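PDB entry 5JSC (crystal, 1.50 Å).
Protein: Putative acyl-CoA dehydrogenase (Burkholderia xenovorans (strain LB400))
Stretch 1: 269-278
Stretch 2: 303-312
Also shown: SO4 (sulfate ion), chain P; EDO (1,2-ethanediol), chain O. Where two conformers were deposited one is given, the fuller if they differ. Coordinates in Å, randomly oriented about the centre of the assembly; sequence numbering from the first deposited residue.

Stretch 1 269-278: SLGFARHAMA
Stretch 2 303-312: KLAQMALTID

Two helical segments of one chain of a putative acyl-CoA dehydrogenase, 269-278 and 303-312, pack nearly antiparallel, at 157° between their N-to-C directions, with axes 10.2 Å apart at closest approach. Both are regular α-helix throughout (phi near -62°, psi near -43°), carry i to i-4 backbone hydrogen bonds of 2.8-3.0 Å, and extend beyond the stretches at both ends. Two pairs set the register: the CA atoms of Met277 and Met307 lie 6.7 Å apart, those of Leu270 and Ile311 6.6 Å. No direct hydrogen bond crosses the interface; 389 Å² is buried, mostly by apolar packing.

Along 303-312, Lys303 (chi1 t) makes no contact. Leu304 (m, t) starts sideways, but its CD2 reaches 3.7 Å from Met277 CE, and Met277 CE also lies 3.7 Å from Leu304 O. Ala305 and Gln306 (t, p) point away, leaving the facing surface to their neighbours. Met307 (m, t, p) points toward the partner helix; its CB is 3.6 Å from Met277 SD, and its CE lies 4.1 Å from Ala276 O. Met277 SD packs against the small Ala308, 4.2 Å from its CB and 3.7 Å from its N. Leu304, Met307, Ala308 and Ile311 thus form the hole for Met277, whose long, flexible chain (t, p, chi3 -116°) starts sideways and bends into it.

Leu309 (t, p) is out of reach, as is Thr310 (m), whose OG1 lies 2.7 Å from sulfate O3 and 3.0 Å from Gln306 OE1.

Ile311 (m, t) is the reciprocal knob, set among Leu270, Ala273, Arg274 and Met277, and has 118 Å² of its own surface covered by the partner helix, the most of any residue here. Its CD1 meets Met277 CB at 3.5 Å and Ala273 O at 3.7 Å; its CG1 lies 3.9 Å from Ala273 CB, whose CA-to-CB bond points toward the partner helix. Leu270 (t, p) brings CD1 to 3.9 Å from Ile311 CG2 and 3.7 Å from Ile311 O. Ile311 CG2 also covers one face of the Arg274 guanidinium, 3.4 Å from NH1, leaving the guanidinium edge for polar partners. Arg274 (m, t, t, chi4 -82°) donates from NH2 to ethanediol O1 at 2.8 Å.

Asp312 (m) points away at CB, but its carboxylate turns back. Water 1 bridges Arg274 NH2 (2.8 Å) and Asp312 OD1 (2.7 Å); water 2 bridges Arg274 NH1 (3.1 Å) and Asp312 OD1 (2.8 Å). Both waters donate to the carboxylate and accept from the guanidinium, linking the opposite charges through solvent beside the apolar seam.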

# COMPACT_ATOMS: atom_id res chain seq x y z
N SER C 269 -19.34 7.18 5.22
CA SER C 269 -18.16 6.32 5.32
C SER C 269 -17.39 6.62 6.59
O SER C 269 -16.97 5.70 7.32
CB SER C 269 -17.25 6.55 4.11
OG SER C 269 -17.90 6.25 2.89
N LEU C 270 -17.19 7.90 6.87
CA LEU C 270 -16.48 8.34 8.06
C LEU C 270 -17.19 7.86 9.33
O LEU C 270 -16.54 7.42 10.28
CB LEU C 270 -16.37 9.86 8.03
CG LEU C 270 -15.91 10.60 9.28
CD1 LEU C 270 -14.50 10.17 9.65
CD2 LEU C 270 -15.97 12.11 9.04
N GLY C 271 -18.52 7.97 9.36
CA GLY C 271 -19.27 7.49 10.52
C GLY C 271 -19.10 5.99 10.75
O GLY C 271 -18.89 5.54 11.87
N PHE C 272 -19.21 5.20 9.67
CA PHE C 272 -18.93 3.77 9.79
C PHE C 272 -17.52 3.53 10.32
O PHE C 272 -17.31 2.68 11.20
CB PHE C 272 -19.11 3.08 8.43
CG PHE C 272 -20.54 3.03 7.95
CD1 PHE C 272 -21.58 2.62 8.80
CD2 PHE C 272 -20.86 3.36 6.63
CE1 PHE C 272 -22.89 2.57 8.35
CE2 PHE C 272 -22.17 3.30 6.18
CZ PHE C 272 -23.19 2.91 7.04
N ALA C 273 -16.53 4.28 9.81
CA ALA C 273 -15.16 4.14 10.29
C ALA C 273 -15.04 4.49 11.77
O ALA C 273 -14.33 3.80 12.52
CB ALA C 273 -14.21 5.00 9.45
N ARG C 274 -15.72 5.55 12.21
CA ARG C 274 -15.64 5.90 13.63
C ARG C 274 -16.23 4.80 14.50
O ARG C 274 -15.73 4.54 15.60
CB ARG C 274 -16.36 7.23 13.90
CG ARG C 274 -15.65 8.44 13.33
CD ARG C 274 -16.17 9.70 14.01
NE ARG C 274 -15.70 10.95 13.40
CZ ARG C 274 -14.52 11.53 13.65
NH1 ARG C 274 -13.66 10.94 14.46
NH2 ARG C 274 -14.21 12.69 13.08
N HIS C 275 -17.30 4.16 14.04
CA HIS C 275 -17.84 3.03 14.79
C HIS C 275 -16.81 1.92 14.90
O HIS C 275 -16.57 1.37 15.98
CB HIS C 275 -19.13 2.54 14.13
CG HIS C 275 -19.92 1.57 14.96
ND1 HIS C 275 -21.13 1.06 14.55
CD2 HIS C 275 -19.67 1.02 16.17
CE1 HIS C 275 -21.60 0.24 15.48
NE2 HIS C 275 -20.74 0.21 16.48
N ALA C 276 -16.15 1.59 13.78
CA ALA C 276 -15.11 0.55 13.81
C ALA C 276 -13.96 0.94 14.73
O ALA C 276 -13.40 0.09 15.44
CB ALA C 276 -14.60 0.29 12.39
N MET C 277 -13.57 2.22 14.70
CA MET C 277 -12.50 2.70 15.57
C MET C 277 -12.85 2.48 17.04
O MET C 277 -12.02 2.02 17.83
CB MET C 277 -12.25 4.18 15.30
CG MET C 277 -11.15 4.82 16.14
SD MET C 277 -9.53 4.54 15.38
CE MET C 277 -8.68 3.55 16.57
N ALA C 278 -14.08 2.85 17.43
CA ALA C 278 -14.48 2.65 18.82
C ALA C 278 -14.43 1.18 19.19
O ALA C 278 -13.94 0.82 20.27
CB ALA C 278 -15.88 3.24 19.04
N LYS C 303 -1.48 -0.12 14.28
CA LYS C 303 -2.72 -0.31 13.53
C LYS C 303 -3.80 0.66 13.99
O LYS C 303 -4.48 1.27 13.16
CB LYS C 303 -3.21 -1.75 13.66
CG LYS C 303 -4.49 -2.02 12.90
CD LYS C 303 -4.35 -3.28 12.04
CE LYS C 303 -4.78 -4.51 12.78
NZ LYS C 303 -4.19 -5.75 12.19
N LEU C 304 -3.96 0.82 15.31
CA LEU C 304 -4.90 1.81 15.82
C LEU C 304 -4.52 3.20 15.36
O LEU C 304 -5.39 4.01 15.00
CB LEU C 304 -4.94 1.75 17.35
CG LEU C 304 -5.53 0.50 17.99
CD1 LEU C 304 -5.29 0.47 19.50
CD2 LEU C 304 -7.02 0.38 17.67
N ALA C 305 -3.22 3.51 15.36
CA ALA C 305 -2.76 4.83 14.93
C ALA C 305 -3.15 5.10 13.49
O ALA C 305 -3.63 6.20 13.16
CB ALA C 305 -1.24 4.94 15.09
N GLN C 306 -2.98 4.10 12.61
CA GLN C 306 -3.32 4.29 11.21
C GLN C 306 -4.82 4.41 11.02
O GLN C 306 -5.28 5.19 10.18
CB GLN C 306 -2.76 3.14 10.36
CG GLN C 306 -3.18 3.25 8.88
CD GLN C 306 -2.62 4.48 8.17
OE1 GLN C 306 -3.37 5.39 7.77
NE2 GLN C 306 -1.31 4.50 7.98
N MET C 307 -5.60 3.66 11.81
CA MET C 307 -7.05 3.83 11.77
C MET C 307 -7.42 5.27 12.10
O MET C 307 -8.21 5.90 11.39
CB MET C 307 -7.72 2.86 12.75
CG MET C 307 -7.56 1.39 12.33
SD MET C 307 -7.90 0.23 13.67
CE MET C 307 -9.66 0.47 13.84
N ALA C 308 -6.82 5.81 13.17
CA ALA C 308 -7.13 7.17 13.59
C ALA C 308 -6.64 8.20 12.58
O ALA C 308 -7.32 9.21 12.34
CB ALA C 308 -6.50 7.43 14.96
N LEU C 309 -5.47 7.97 11.98
CA LEU C 309 -4.96 8.88 10.95
C LEU C 309 -5.90 8.92 9.75
O LEU C 309 -6.25 10.00 9.25
CB LEU C 309 -3.56 8.43 10.53
CG LEU C 309 -2.90 9.27 9.43
CD1 LEU C 309 -2.77 10.72 9.89
CD2 LEU C 309 -1.54 8.69 9.04
N THR C 310 -6.32 7.75 9.29
CA THR C 310 -7.25 7.69 8.16
C THR C 310 -8.56 8.40 8.50
O THR C 310 -9.11 9.13 7.66
CB THR C 310 -7.49 6.23 7.78
OG1 THR C 310 -6.28 5.71 7.22
CG2 THR C 310 -8.60 6.11 6.75
N ILE C 311 -9.05 8.23 9.73
CA ILE C 311 -10.28 8.90 10.13
C ILE C 311 -10.11 10.41 10.12
O ILE C 311 -10.98 11.15 9.63
CB ILE C 311 -10.75 8.38 11.50
CG1 ILE C 311 -11.42 7.01 11.31
CG2 ILE C 311 -11.70 9.38 12.20
CD1 ILE C 311 -11.62 6.25 12.60
N ASP C 312 -8.99 10.91 10.66
CA ASP C 312 -8.83 12.37 10.71
C ASP C 312 -8.62 12.94 9.31
O ASP C 312 -9.18 14.00 8.99
CB ASP C 312 -7.67 12.75 11.63
CG ASP C 312 -8.10 12.86 13.08
OD1 ASP C 312 -9.21 12.37 13.41
OD2 ASP C 312 -7.33 13.43 13.89
S SO4 P . -4.36 8.22 5.30
O1 SO4 P . -4.78 9.26 6.24
O2 SO4 P . -4.11 8.83 3.99
O3 SO4 P . -5.43 7.22 5.17
O4 SO4 P . -3.12 7.63 5.79
C1 EDO O . -16.34 15.57 12.41
O1 EDO O . -16.20 14.27 11.84
C2 EDO O . -17.55 15.60 13.32
O2 EDO O . -17.61 14.41 14.11
O HOH W 1 -11.61 13.46 13.90
O HOH W 2 -10.77 11.21 15.43